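Local structure of gala protein type 1, 3 or 4 (Legionella pneumophila subsp. pneumophila, 4XA9) at residues A115-L120 with N139-D144; T199-T203 with I222-G226. The protein probably binds small GTPases and may activate their GTP hydrolysis, using a leucine-rich repeat scaffold. One frame throughout, in Å; residues are numbered along the deposited sequence.

Both contacts join neighbouring turns of the same leucine-rich repeat solenoid, but on different parts of it. Contact 1, 115-120 with 139-144, stitches two parallel strands together near the middle of the chain, its centre 8 Å from the chain's own. Contact 2, 199-203 with 222-226, lies where the chain enters helices 203-207 and 224-230, about 27 Å from that centre. The two centres are 30 Å apart and the nearest atoms about 18 Å, so they do not touch. Main-chain bonds dominate contact 1; in contact 2 a single aspartate carboxylate does the polar work. Neither contact is tied to a known catalytic or ligand site.

Contact 1 of 2, residues A115-L120 with N139-D144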
loop_
_atom_site.group_PDB
_atom_site.type_symbol
_atom_site.label_atom_id
_atom_site.label_comp_id
_atom_site.label_asym_id
_atom_site.label_seq_id
_atom_site.Cartn_x
_atom_site.Cartn_y
_atom_site.Cartn_z
ATOM N N ALA A 115 -16.059 -10.658 -19.647
ATOM C CA ALA A 115 -16.469 -11.867 -18.936
ATOM C C ALA A 115 -15.319 -12.864 -18.771
ATOM O O ALA A 115 -15.438 -13.838 -18.028
ATOM C CB ALA A 115 -17.638 -12.527 -19.653
ATOM N N LYS A 116 -14.210 -12.621 -19.461
ATOM C CA LYS A 116 -13.038 -13.484 -19.350
ATOM C C LYS A 116 -12.394 -13.342 -17.966
ATOM O O LYS A 116 -11.883 -14.315 -17.401
ATOM C CB LYS A 116 -12.032 -13.158 -20.459
ATOM C CG LYS A 116 -10.852 -14.105 -20.560
ATOM C CD LYS A 116 -11.299 -15.503 -20.944
ATOM C CE LYS A 116 -10.114 -16.437 -21.130
ATOM N NZ LYS A 116 -10.542 -17.819 -21.489
ATOM N N LEU A 117 -12.448 -12.131 -17.415
ATOM C CA LEU A 117 -11.814 -11.832 -16.132
ATOM C C LEU A 117 -12.397 -12.593 -14.945
ATOM O O LEU A 117 -13.605 -12.572 -14.704
ATOM C CB LEU A 117 -11.888 -10.336 -15.835
ATOM C CG LEU A 117 -10.841 -9.444 -16.494
ATOM C CD1 LEU A 117 -10.912 -8.036 -15.908
ATOM C CD2 LEU A 117 -9.441 -10.042 -16.350
ATOM N N ILE A 118 -11.516 -13.242 -14.195
ATOM C CA ILE A 118 -11.895 -13.929 -12.967
ATOM C C ILE A 118 -11.456 -13.129 -11.737
ATOM O O ILE A 118 -12.193 -13.024 -10.754
ATOM C CB ILE A 118 -11.272 -15.335 -12.891
ATOM C CG1 ILE A 118 -11.575 -16.131 -14.160
ATOM C CG2 ILE A 118 -11.798 -16.078 -11.679
ATOM C CD1 ILE A 118 -10.914 -17.498 -14.187
ATOM N N THR A 119 -10.251 -12.567 -11.798
ATOM C CA THR A 119 -9.691 -11.813 -10.680
ATOM C C THR A 119 -9.173 -10.452 -11.122
ATOM O O THR A 119 -8.423 -10.354 -12.092
ATOM C CB THR A 119 -8.542 -12.582 -10.010
ATOM O OG1 THR A 119 -9.045 -13.786 -9.423
ATOM C CG2 THR A 119 -7.879 -11.741 -8.940
ATOM N N LEU A 120 -9.573 -9.404 -10.408
ATOM C CA LEU A 120 -9.126 -8.053 -10.731
ATOM C C LEU A 120 -8.575 -7.316 -9.513
ATOM O O LEU A 120 -9.272 -7.127 -8.509
ATOM C CB LEU A 120 -10.270 -7.240 -11.347
ATOM C CG LEU A 120 -9.953 -5.772 -11.671
ATOM C CD1 LEU A 120 -8.864 -5.676 -12.731
ATOM C CD2 LEU A 120 -11.193 -5.011 -12.107
ATOM N N ASN A 139 -18.655 -10.504 -13.988
ATOM C CA ASN A 139 -18.600 -11.915 -13.621
ATOM C C ASN A 139 -17.378 -12.232 -12.757
ATOM O O ASN A 139 -16.994 -13.392 -12.612
ATOM C CB ASN A 139 -18.591 -12.797 -14.875
ATOM C CG ASN A 139 -19.935 -12.820 -15.586
ATOM O OD1 ASN A 139 -20.990 -12.761 -14.950
ATOM N ND2 ASN A 139 -19.904 -12.906 -16.911
ATOM N N LEU A 140 -16.779 -11.194 -12.184
ATOM C CA LEU A 140 -15.574 -11.347 -11.372
ATOM C C LEU A 140 -15.822 -12.182 -10.123
ATOM O O LEU A 140 -16.846 -12.029 -9.457
ATOM C CB LEU A 140 -15.025 -9.969 -10.980
ATOM C CG LEU A 140 -14.378 -9.191 -12.129
ATOM C CD1 LEU A 140 -14.230 -7.716 -11.780
ATOM C CD2 LEU A 140 -13.020 -9.803 -12.473
ATOM N N LYS A 141 -14.887 -13.077 -9.820
ATOM C CA LYS A 141 -14.955 -13.858 -8.594
ATOM C C LYS A 141 -14.209 -13.166 -7.455
ATOM O O LYS A 141 -14.574 -13.312 -6.288
ATOM C CB LYS A 141 -14.392 -15.261 -8.821
ATOM C CG LYS A 141 -15.233 -16.097 -9.772
ATOM C CD LYS A 141 -14.853 -17.563 -9.693
ATOM C CE LYS A 141 -15.809 -18.421 -10.506
ATOM N NZ LYS A 141 -15.675 -19.870 -10.171
ATOM N N LYS A 142 -13.174 -12.405 -7.802
ATOM C CA LYS A 142 -12.388 -11.675 -6.811
ATOM C C LYS A 142 -12.065 -10.263 -7.289
ATOM O O LYS A 142 -11.610 -10.077 -8.419
ATOM C CB LYS A 142 -11.087 -12.416 -6.498
ATOM C CG LYS A 142 -10.133 -11.627 -5.595
ATOM C CD LYS A 142 -8.867 -12.416 -5.275
ATOM C CE LYS A 142 -7.935 -11.609 -4.372
ATOM N NZ LYS A 142 -6.719 -12.383 -3.991
ATOM N N ILE A 143 -12.301 -9.275 -6.429
ATOM C CA ILE A 143 -11.939 -7.889 -6.722
ATOM C C ILE A 143 -11.247 -7.254 -5.516
ATOM O O ILE A 143 -11.720 -7.366 -4.378
ATOM C CB ILE A 143 -13.164 -7.005 -7.086
ATOM C CG1 ILE A 143 -14.242 -7.801 -7.826
ATOM C CG2 ILE A 143 -12.731 -5.816 -7.949
ATOM C CD1 ILE A 143 -15.421 -6.936 -8.265
ATOM N N ASP A 144 -10.128 -6.587 -5.775
ATOM C CA ASP A 144 -9.433 -5.805 -4.763
ATOM C C ASP A 144 -9.519 -4.341 -5.162
ATOM O O ASP A 144 -8.988 -3.943 -6.204
ATOM C CB ASP A 144 -7.976 -6.261 -4.628
ATOM C CG ASP A 144 -7.276 -5.669 -3.403
ATOM O OD1 ASP A 144 -7.609 -4.529 -3.002
ATOM O OD2 ASP A 144 -6.376 -6.343 -2.849
HETATM O O HOH W 1 -15.575 -10.721 -15.589
#
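The carbonyl oxygen of I118 receives two successive N-H groups, K141 N at 2.9 Å and K142 N at 3.2 Å. K141 N approaches in the carbonyl plane, whereas K142 N sits closer to the C=O direction, so one acceptor serves both amides where the chain enters the strand. From there the parallel pairing is regular: L120 donates from N to K142 O (2.9 Å) and accepts at O from D144 N (2.9 Å), gripping the main chain on either side of I143. T119 CA-H points at K142 O and I143 CA-H at L120 O.

On the face that carries L120 and I143, the apolar contact is made mainly by L140, which comes just before the strand. With CG beside its backbone N (chi1 -72°), its CD2 methyl reaches L117 CB at 3.6 Å and L120 CB at 3.9 Å, while CD1 lies against L120 CB and CD2. The L120 and L140 side chains cross obliquely. T119 and K142 share the other face, where the T119 CG2 methyl rests on the lysine methylenes; beyond them K142 runs on extended until NZ bonds to Y121 OH. Just ahead of the strands, I118 and K141 lie alongside each other, CG2 against CG at 3.9 Å, and a water 2.8 Å from L117 O makes a weak second link to N139 N.

This is the parallel strand pairing of a leucine-rich repeat solenoid, within the beta-alpha-beta unit of strand 119-121, helix 129-135 and strand 142-144. The sheet continues on both sides: I118 and T119 bond through their backbones to T94 and L96, and K141 does so to K165 and E166. L117 and L120 pack on L96 of strand 95-97 and on L111 of helix 104-113.

Contact 2 of 2, residues T199-T203 with I222-G226; sequences TDKST and ITAAG
T223 N donates to D200 OD1 at 2.8 Å, a nearly straight bond (166°) that meets the carboxylate on its syn side but 24° out of its plane. It ties two neighbouring turns of the leucine-rich repeat solenoid together just ahead of helix 224-230, with T223 as that helix's N-cap: T223 OG1 accepts from A225 N. The same hydroxyl lies against D200 OD2, modelled so close that the exact length is doubtful, and the two side chains cross at about a right angle. D200 reaches over with CG beside its backbone N (chi1 -72°), and its OD1 also rests on I222 CG2, 3.4 Å away. G226, lacking a side chain, lets OD1 come within 3.2 Å of its CA, while T203, on the same segment as D200, lays OG1 and CG2 against the same CA.

D200 is itself placed by its surroundings. T199 OG1 accepts from K201 N, an ST turn, and also bonds to D176, as does S202 OG, pinning this loop to helix 176-184. At the start of helix 203-207, D200 O accepts from both T203 N, at 3.1 Å, and T203 OG1, at 2.8 Å.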
loop_
_atom_site.group_PDB
_atom_site.type_symbol
_atom_site.label_atom_id
_atom_site.label_comp_id
_atom_site.label_asym_id
_atom_site.label_seq_id
_atom_site.Cartn_x
_atom_site.Cartn_y
_atom_site.Cartn_z
ATOM N N THR A 199 -18.569 0.629 12.458
ATOM C CA THR A 199 -18.687 0.612 13.919
ATOM C C THR A 199 -19.293 -0.689 14.423
ATOM O O THR A 199 -19.479 -1.635 13.656
ATOM C CB THR A 199 -19.550 1.781 14.446
ATOM O OG1 THR A 199 -20.929 1.546 14.126
ATOM C CG2 THR A 199 -19.099 3.100 13.835
ATOM N N ASP A 200 -19.603 -0.722 15.717
ATOM C CA ASP A 200 -20.266 -1.868 16.333
ATOM C C ASP A 200 -21.624 -2.166 15.707
ATOM O O ASP A 200 -22.116 -3.285 15.795
ATOM C CB ASP A 200 -20.449 -1.645 17.842
ATOM C CG ASP A 200 -19.147 -1.725 18.607
ATOM O OD1 ASP A 200 -18.160 -2.268 18.063
ATOM O OD2 ASP A 200 -19.112 -1.254 19.760
ATOM N N LYS A 201 -22.232 -1.159 15.089
ATOM C CA LYS A 201 -23.529 -1.320 14.436
ATOM C C LYS A 201 -23.542 -2.407 13.353
ATOM O O LYS A 201 -24.574 -3.030 13.108
ATOM C CB LYS A 201 -23.978 0.006 13.815
ATOM C CG LYS A 201 -25.218 0.607 14.446
ATOM C CD LYS A 201 -26.044 1.369 13.417
ATOM C CE LYS A 201 -26.536 0.441 12.314
ATOM N NZ LYS A 201 -27.368 1.142 11.294
ATOM N N SER A 202 -22.408 -2.628 12.695
ATOM C CA SER A 202 -22.365 -3.629 11.631
ATOM C C SER A 202 -22.191 -5.046 12.148
ATOM O O SER A 202 -22.463 -6.008 11.426
ATOM C CB SER A 202 -21.232 -3.330 10.649
ATOM O OG SER A 202 -21.417 -2.084 10.005
ATOM N N THR A 203 -21.727 -5.186 13.386
ATOM C CA THR A 203 -21.160 -6.464 13.798
ATOM C C THR A 203 -22.200 -7.560 13.981
ATOM O O THR A 203 -21.901 -8.733 13.732
ATOM C CB THR A 203 -20.333 -6.322 15.081
ATOM O OG1 THR A 203 -21.171 -5.878 16.150
ATOM C CG2 THR A 203 -19.193 -5.318 14.862
ATOM N N ILE A 222 -14.653 -0.158 15.668
ATOM C CA ILE A 222 -15.273 -1.247 16.411
ATOM C C ILE A 222 -14.732 -1.281 17.844
ATOM O O ILE A 222 -13.539 -1.077 18.061
ATOM C CB ILE A 222 -15.039 -2.586 15.682
ATOM C CG1 ILE A 222 -15.668 -2.518 14.286
ATOM C CG2 ILE A 222 -15.584 -3.763 16.478
ATOM C CD1 ILE A 222 -15.364 -3.719 13.403
ATOM N N THR A 223 -15.610 -1.502 18.822
ATOM C CA THR A 223 -15.182 -1.558 20.218
ATOM C C THR A 223 -15.131 -3.005 20.697
ATOM O O THR A 223 -15.306 -3.928 19.906
ATOM C CB THR A 223 -16.119 -0.751 21.141
ATOM O OG1 THR A 223 -17.357 -1.456 21.316
ATOM C CG2 THR A 223 -16.396 0.628 20.557
ATOM N N ALA A 224 -14.889 -3.202 21.992
ATOM C CA ALA A 224 -14.846 -4.549 22.557
ATOM C C ALA A 224 -16.211 -5.230 22.474
ATOM O O ALA A 224 -16.298 -6.456 22.425
ATOM C CB ALA A 224 -14.365 -4.509 23.997
ATOM N N ALA A 225 -17.272 -4.430 22.462
ATOM C CA ALA A 225 -18.625 -4.960 22.353
ATOM C C ALA A 225 -18.819 -5.595 20.982
ATOM O O ALA A 225 -19.339 -6.707 20.872
ATOM C CB ALA A 225 -19.655 -3.860 22.590
ATOM N N GLY A 226 -18.389 -4.883 19.944
ATOM C CA GLY A 226 -18.448 -5.392 18.584
ATOM C C GLY A 226 -17.589 -6.631 18.418
ATOM O O GLY A 226 -17.984 -7.591 17.760
#